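Local coordinates for protein AlyQ (Persicobacter sp. CCB-QB2, PDB 7D2A) that binds alginate-derived uronic acids through a family 32 carbohydrate-binding module, here holding an unsaturated uronic acid, at residues Phe116-Ser119 against Ser120-Trp123; Asp29-Leu32 against Ser33-Trp36. All coordinates share one frame; numbering follows the deposited sequence. Where two conformers were deposited one is given.

Interaction 1: residues Phe116-Ser119 against Ser120-Trp123; sequences FGNS and SNTW. With MAW (4-deoxy-alpha-L-erythro-hex-4-enopyranuronic acid), chain B; LGU (alpha-L-gulopyranuronic acid), chain C.
Asn-118 and Asn-121 grip each other through both backbone and side chain at the turn that leads from strand 110-118 into strand 123-133. The backbone N of Asn-118 donates to Asn-121 O at 2.9 Å, and the C=O...N angle of 167° makes this an almost end-on bond. The side chain of Asn-118, with CG wedged between its own N and carbonyl carbon, folds back over the turn. There OD1 accepts from two successive amides, Ser-120 N and Asn-121 N, each 2.8 Å away and both on one face of the amide. Ser-120 also lays its CB against Asn-118 OD1 (3.3 Å), while its OG shares a water with Ser-119 OG, which bonds to Thr-69 N as well. At the other end of the group, ND2 spends its two hydrogens on Asn-121 OD1 and Trp-123 O, both slightly tilted from the amide plane. Four bonds therefore fix the rotation of this amide, whose plane stands 68° from that of Asn-121. Replacing Asn-118 with an alanine would probably leave the amides of Ser-120 and Asn-121 without their acceptor and take one of two donors from Asn-121 OD1, holding that side chain less firmly. Asn-121 OD1 is also the acceptor of an Asx turn, taking Trp-123 N at 2.9 Å from the face opposite ND2 of Asn-118. With OD1 so engaged, Asn-121 ND2 faces the sugar and donates to MAW O6A at 3.1 Å, nearly straight at 170°. One face of the Trp-123 indole lies against the same sugar, with CD2 3.5 Å from MAW C4. Asn-118, absent from the glycan pocket itself, is placed as a second-shell residue that probably helps orient a neutral N-H donor toward the carboxylate of the uronic acid.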
ATOM      1  N   PHE A 116       3.373  -5.751  -8.409  1.00 13.68           N
ATOM      2  CA  PHE A 116       3.688  -6.502  -9.658  1.00 14.21           C
ATOM      3  C   PHE A 116       5.140  -6.314 -10.029  1.00 14.84           C
ATOM      4  O   PHE A 116       5.484  -6.424 -11.217  1.00 16.64           O
ATOM      5  CB  PHE A 116       2.710  -6.133 -10.767  1.00 14.54           C
ATOM      6  CG  PHE A 116       1.300  -6.409 -10.340  1.00 15.71           C
ATOM      7  CD1 PHE A 116       0.900  -7.706 -10.107  1.00 16.87           C
ATOM      8  CD2 PHE A 116       0.404  -5.381 -10.121  1.00 16.85           C
ATOM      9  CE1 PHE A 116      -0.384  -7.980  -9.662  1.00 17.78           C
ATOM     10  CE2 PHE A 116      -0.880  -5.654  -9.677  1.00 17.84           C
ATOM     11  CZ  PHE A 116      -1.268  -6.961  -9.442  1.00 18.14           C
ATOM     12  N   GLY A 117       6.002  -6.033  -9.059  1.00 13.59           N
ATOM     13  CA  GLY A 117       7.404  -5.695  -9.319  1.00 15.58           C
ATOM     14  C   GLY A 117       7.546  -4.330  -9.930  1.00 16.70           C
ATOM     15  O   GLY A 117       6.552  -3.578 -10.032  1.00 14.87           O
ATOM     16  N   ASN A 118       8.736  -4.007 -10.400  1.00 14.89           N
ATOM     17  CA  ASN A 118       9.055  -2.623 -10.755  1.00 14.61           C
ATOM     18  C   ASN A 118       9.950  -2.634 -11.995  1.00 15.20           C
ATOM     19  O   ASN A 118      10.290  -3.731 -12.497  1.00 16.09           O
ATOM     20  CB  ASN A 118       9.689  -1.933  -9.554  1.00 12.90           C
ATOM     21  CG  ASN A 118      11.043  -2.505  -9.156  1.00 14.10           C
ATOM     22  OD1 ASN A 118      12.036  -2.244  -9.829  1.00 15.07           O
ATOM     23  ND2 ASN A 118      11.134  -3.234  -8.053  1.00 14.84           N
ATOM     24  N   SER A 119      10.336  -1.464 -12.427  1.00 16.33           N
ATOM     25  CA  SER A 119      11.007  -1.272 -13.738  1.00 16.65           C
ATOM     26  C   SER A 119      12.475  -1.685 -13.617  1.00 20.09           C
ATOM     27  O   SER A 119      13.128  -1.812 -14.705  1.00 19.97           O
ATOM     28  CB  SER A 119      10.824   0.152 -14.168  1.00 16.31           C
ATOM     29  OG  SER A 119      11.334   1.021 -13.182  1.00 16.72           O
ATOM     30  N   SER A 120      12.992  -1.901 -12.402  1.00 19.09           N
ATOM     31  CA  SER A 120      14.398  -2.336 -12.153  0.50 20.07           C
ATOM     32  C   SER A 120      14.481  -3.832 -11.826  1.00 21.73           C
ATOM     33  O   SER A 120      15.398  -4.537 -12.377  1.00 21.24           O
ATOM     34  CB  SER A 120      15.032  -1.542 -11.063  0.50 20.74           C
ATOM     35  OG  SER A 120      15.265  -0.210 -11.467  0.50 22.00           O
ATOM     36  N   ASN A 121      13.610  -4.337 -10.944  1.00 18.23           N
ATOM     37  CA  ASN A 121      13.682  -5.759 -10.533  1.00 18.13           C
ATOM     38  C   ASN A 121      12.276  -6.218 -10.135  1.00 17.02           C
ATOM     39  O   ASN A 121      11.306  -5.413 -10.323  1.00 15.44           O
ATOM     40  CB  ASN A 121      14.759  -5.944  -9.469  1.00 17.99           C
ATOM     41  CG  ASN A 121      14.476  -5.159  -8.215  1.00 18.74           C
ATOM     42  OD1 ASN A 121      13.311  -5.016  -7.862  1.00 17.45           O
ATOM     43  ND2 ASN A 121      15.513  -4.647  -7.567  1.00 19.12           N
ATOM     44  N   THR A 122      12.142  -7.419  -9.607  1.00 17.10           N
ATOM     45  CA  THR A 122      10.848  -8.062  -9.282  1.00 17.12           C
ATOM     46  C   THR A 122      10.391  -7.728  -7.864  1.00 13.68           C
ATOM     47  O   THR A 122       9.336  -8.261  -7.480  1.00 14.65           O
ATOM     48  CB  THR A 122      10.915  -9.577  -9.491  1.00 19.81           C
ATOM     49  OG1 THR A 122      12.073 -10.052  -8.801  1.00 23.13           O
ATOM     50  CG2 THR A 122      10.890  -9.851 -10.985  1.00 22.57           C
ATOM     51  N   TRP A 123      11.131  -6.857  -7.168  1.00 14.13           N
ATOM     52  CA  TRP A 123      10.791  -6.561  -5.757  1.00 14.01           C
ATOM     53  C   TRP A 123       9.596  -5.603  -5.661  1.00 12.55           C
ATOM     54  O   TRP A 123       9.319  -4.775  -6.549  1.00 12.23           O
ATOM     55  CB  TRP A 123      11.971  -6.002  -4.962  1.00 13.93           C
ATOM     56  CG  TRP A 123      12.969  -7.069  -4.660  1.00 14.93           C
ATOM     57  CD1 TRP A 123      13.994  -7.538  -5.446  1.00 17.45           C
ATOM     58  CD2 TRP A 123      12.974  -7.835  -3.463  1.00 15.03           C
ATOM     59  NE1 TRP A 123      14.646  -8.541  -4.767  1.00 16.26           N
ATOM     60  CE2 TRP A 123      14.038  -8.757  -3.558  1.00 16.43           C
ATOM     61  CE3 TRP A 123      12.209  -7.802  -2.289  1.00 14.81           C
ATOM     62  CZ2 TRP A 123      14.335  -9.650  -2.539  1.00 15.07           C
ATOM     63  CZ3 TRP A 123      12.523  -8.674  -1.287  1.00 15.40           C
ATOM     64  CH2 TRP A 123      13.591  -9.586  -1.390  1.00 15.46           C
TER
HETATM   65  C1  MAW B   2      16.682  -6.281  -2.778  1.00 19.57           C
HETATM   66  C2  MAW B   2      16.663  -6.200  -1.303  1.00 17.55           C
HETATM   67  O2  MAW B   2      17.433  -5.086  -0.768  1.00 20.91           O
HETATM   68  C3  MAW B   2      15.169  -6.078  -0.897  1.00 18.42           C
HETATM   69  O3  MAW B   2      15.037  -5.676   0.454  1.00 16.27           O
HETATM   70  C4  MAW B   2      14.477  -5.072  -1.830  1.00 19.10           C
HETATM   71  C5  MAW B   2      15.043  -4.566  -2.899  1.00 18.02           C
HETATM   72  O5  MAW B   2      16.373  -4.983  -3.311  1.00 19.81           O
HETATM   73  C6  MAW B   2      14.424  -3.631  -3.792  1.00 17.16           C
HETATM   74  O6A MAW B   2      15.084  -3.280  -4.821  1.00 16.45           O
HETATM   75  O6B MAW B   2      13.223  -3.205  -3.594  1.00 14.68           O
HETATM   76  C1  LGU C   1      20.483  -5.989  -5.395  1.00 45.65           C
HETATM   77  C2  LGU C   1      19.091  -5.375  -5.617  1.00 42.89           C
HETATM   78  O2  LGU C   1      18.997  -4.774  -6.903  1.00 48.05           O
HETATM   79  C3  LGU C   1      17.993  -6.410  -5.593  1.00 38.85           C
HETATM   80  O3  LGU C   1      17.946  -7.100  -6.865  1.00 42.93           O
HETATM   81  C4  LGU C   1      18.195  -7.357  -4.419  1.00 34.68           C
HETATM   82  O4  LGU C   1      18.028  -6.599  -3.222  1.00 22.73           O
HETATM   83  C5  LGU C   1      19.590  -7.964  -4.322  1.00 38.20           C
HETATM   84  O5  LGU C   1      20.554  -6.878  -4.264  1.00 42.90           O
HETATM   85  C6  LGU C   1      19.532  -8.785  -3.061  1.00 42.77           C
HETATM   86  O6B LGU C   1      18.752  -9.774  -3.025  1.00 46.07           O
HETATM   87  O6A LGU C   1      20.188  -8.407  -2.066  1.00 44.29           O
HETATM   88  O1  LGU C   1      20.754  -6.742  -6.581  1.00 45.49           O
HETATM   89  O   HOH W   1      13.890   1.569 -13.303  1.00 29.08           O

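Interaction 2: residues Asp29-Leu32 against Ser33-Trp36; sequences DGNL and STRW. With CA (calcium ion), chain D; MAW (4-deoxy-alpha-L-erythro-hex-4-enopyranuronic acid), chain B.
Thr-34 OG1 is gripped twice: it binds the calcium ion at 2.4 Å and donates to Asp-29 OD2 at 2.6 Å, on the syn lone pair of that oxygen. The two residues belong to a calcium-binding loop between strands 13-16 and 36-39, built on an Asx turn at Asp-29 and a type I beta turn from Asn-31 to Thr-34. The carboxylate of Asp-29 divides its work, OD2 holding the threonine hydroxyl while OD1 binds the metal and also accepts from Asn-31 N at 2.9 Å, from above the carboxylate plane. Asn-31 O and Thr-34 O add two backbone ligands. Asn-26, Thr-127 and Glu-128 complete the seven-atom shell, so the ion joins this loop to strand 123-133. The metal probably draws in these closely set oxygens and offsets their mutual repulsion.

Across the beta turn, Thr-34 N reaches Asn-31 O at a long 3.3 Å. The Asn-31 side chain points CG opposite its backbone N (chi1 -164°), which carries OD1 over the turn to accept from both Ser-33 N and Ser-33 OG on the same face of its amide. Beyond the turn, Arg-35 leaves the metal site: its chain runs extended from CG to NE, and NE is held by Ser-37 OG. At the far end the guanidinium meets the sugar edge-on, with NH2 donating to MAW O3 over 2.8 Å at an N-H...O angle of 175°.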
ATOM      1  N   ASP A  29       5.476   3.361  10.272  1.00 11.88           N
ATOM      2  CA  ASP A  29       6.318   3.901  11.368  1.00 12.41           C
ATOM      3  C   ASP A  29       6.624   5.385  11.139  1.00 12.59           C
ATOM      4  O   ASP A  29       7.305   5.984  12.001  1.00 14.63           O
ATOM      5  CB  ASP A  29       7.575   3.058  11.565  1.00 11.90           C
ATOM      6  CG  ASP A  29       8.552   3.059  10.401  1.00 12.28           C
ATOM      7  OD1 ASP A  29       8.288   3.740   9.365  1.00 12.21           O
ATOM      8  OD2 ASP A  29       9.611   2.419  10.590  1.00 13.61           O
ATOM      9  N   GLY A  30       6.154   6.016  10.051  1.00 13.17           N
ATOM     10  CA  GLY A  30       6.423   7.431   9.803  1.00 13.42           C
ATOM     11  C   GLY A  30       7.799   7.675   9.226  1.00 14.05           C
ATOM     12  O   GLY A  30       8.182   8.796   9.100  1.00 15.22           O
ATOM     13  N   ASN A  31       8.564   6.628   8.939  1.00 13.98           N
ATOM     14  CA  ASN A  31       9.979   6.766   8.512  1.00 13.28           C
ATOM     15  C   ASN A  31      10.123   6.358   7.044  1.00 13.68           C
ATOM     16  O   ASN A  31       9.968   5.134   6.731  1.00 11.26           O
ATOM     17  CB  ASN A  31      10.847   5.906   9.407  1.00 14.53           C
ATOM     18  CG  ASN A  31      12.299   6.261   9.322  1.00 14.99           C
ATOM     19  OD1 ASN A  31      12.750   6.823   8.322  1.00 14.90           O
ATOM     20  ND2 ASN A  31      13.020   5.901  10.386  1.00 18.53           N
ATOM     21  N   LEU A  32      10.570   7.295   6.201  1.00 13.05           N
ATOM     22  CA  LEU A  32      10.798   6.980   4.773  1.00 12.57           C
ATOM     23  C   LEU A  32      12.056   6.128   4.607  1.00 12.04           C
ATOM     24  O   LEU A  32      12.252   5.634   3.490  1.00 12.06           O
ATOM     25  CB  LEU A  32      10.861   8.252   3.931  1.00 13.04           C
ATOM     26  CG  LEU A  32       9.548   9.043   3.851  1.00 15.04           C
ATOM     27  CD1 LEU A  32       9.800  10.428   3.347  1.00 17.70           C
ATOM     28  CD2 LEU A  32       8.564   8.345   2.933  1.00 15.85           C
ATOM     29  N   SER A  33      12.875   5.916   5.641  1.00 12.69           N
ATOM     30  CA  SER A  33      14.111   5.099   5.514  0.50 13.83           C
ATOM     31  C   SER A  33      13.863   3.636   5.876  1.00 14.30           C
ATOM     32  O   SER A  33      14.836   2.841   5.790  1.00 16.05           O
ATOM     33  CB  SER A  33      15.239   5.667   6.353  0.50 14.19           C
ATOM     34  OG  SER A  33      15.064   5.368   7.718  0.50 15.46           O
ATOM     35  N   THR A  34      12.637   3.278   6.274  1.00 10.46           N
ATOM     36  CA  THR A  34      12.308   1.874   6.608  1.00 10.99           C
ATOM     37  C   THR A  34      11.215   1.410   5.676  1.00 11.29           C
ATOM     38  O   THR A  34      10.321   2.235   5.337  1.00 10.90           O
ATOM     39  CB  THR A  34      11.871   1.744   8.054  1.00 11.30           C
ATOM     40  OG1 THR A  34      10.642   2.446   8.155  1.00 10.70           O
ATOM     41  CG2 THR A  34      12.925   2.242   9.019  1.00 12.68           C
ATOM     42  N   ARG A  35      11.259   0.151   5.272  1.00 11.32           N
ATOM     43  CA  ARG A  35      10.375  -0.357   4.213  1.00 11.16           C
ATOM     44  C   ARG A  35       9.847  -1.741   4.567  1.00 11.80           C
ATOM     45  O   ARG A  35      10.445  -2.476   5.380  1.00 11.65           O
ATOM     46  CB  ARG A  35      11.095  -0.468   2.866  1.00 11.65           C
ATOM     47  CG  ARG A  35      12.186  -1.518   2.822  1.00 11.16           C
ATOM     48  CD  ARG A  35      12.993  -1.438   1.552  1.00 12.18           C
ATOM     49  NE  ARG A  35      13.994  -2.489   1.465  1.00 12.34           N
ATOM     50  CZ  ARG A  35      15.274  -2.364   1.838  1.00 15.48           C
ATOM     51  NH1 ARG A  35      15.734  -1.229   2.365  1.00 16.55           N
ATOM     52  NH2 ARG A  35      16.108  -3.376   1.650  1.00 15.09           N
ATOM     53  N   TRP A  36       8.762  -2.112   3.883  1.00 10.59           N
ATOM     54  CA  TRP A  36       8.405  -3.531   3.683  1.00 10.10           C
ATOM     55  C   TRP A  36       8.924  -3.946   2.313  1.00 11.00           C
ATOM     56  O   TRP A  36       8.759  -3.157   1.336  1.00 11.11           O
ATOM     57  CB  TRP A  36       6.877  -3.657   3.690  1.00  9.99           C
ATOM     58  CG  TRP A  36       6.389  -4.954   3.124  1.00 10.88           C
ATOM     59  CD1 TRP A  36       6.535  -6.191   3.646  1.00 10.93           C
ATOM     60  CD2 TRP A  36       5.670  -5.134   1.894  1.00 11.38           C
ATOM     61  NE1 TRP A  36       5.959  -7.146   2.862  1.00 11.51           N
ATOM     62  CE2 TRP A  36       5.411  -6.519   1.770  1.00 11.18           C
ATOM     63  CE3 TRP A  36       5.200  -4.269   0.904  1.00 11.98           C
ATOM     64  CZ2 TRP A  36       4.675  -7.061   0.700  1.00 12.07           C
ATOM     65  CZ3 TRP A  36       4.544  -4.803  -0.182  1.00 11.98           C
ATOM     66  CH2 TRP A  36       4.249  -6.181  -0.265  1.00 11.58           C
TER
HETATM   67 CA    CA D 401       8.703   3.285   6.963  1.00 12.07          CA
HETATM   68  C1  MAW B   2      16.682  -6.281  -2.778  1.00 19.57           C
HETATM   69  C2  MAW B   2      16.663  -6.200  -1.303  1.00 17.55           C
HETATM   70  O2  MAW B   2      17.433  -5.086  -0.768  1.00 20.91           O
HETATM   71  C3  MAW B   2      15.169  -6.078  -0.897  1.00 18.42           C
HETATM   72  O3  MAW B   2      15.037  -5.676   0.454  1.00 16.27           O
HETATM   73  C4  MAW B   2      14.477  -5.072  -1.830  1.00 19.10           C
HETATM   74  C5  MAW B   2      15.043  -4.566  -2.899  1.00 18.02           C
HETATM   75  O5  MAW B   2      16.373  -4.983  -3.311  1.00 19.81           O
HETATM   76  C6  MAW B   2      14.424  -3.631  -3.792  1.00 17.16           C
HETATM   77  O6A MAW B   2      15.084  -3.280  -4.821  1.00 16.45           O
HETATM   78  O6B MAW B   2      13.223  -3.205  -3.594  1.00 14.68           O

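How the interactions relate
From the N terminus, the chain first meets interaction 2, in the loop between strands 13-16 and 36-39, and closes its turn before interaction 1 begins. Interaction 1 lies much later, closing the connection from strand 110-118 to strand 123-133. The two are thus in series, neither enclosing nor crossing the other. The centres of interactions 1 and 2 are about 19 Å apart, and the two do not touch. Strand 123-133 links them: it starts at the end of interaction 1, pairs antiparallel with strand 36-39, which follows interaction 2, and later supplies calcium ligands to interaction 2. The sugar MAW is the second link, touched from both.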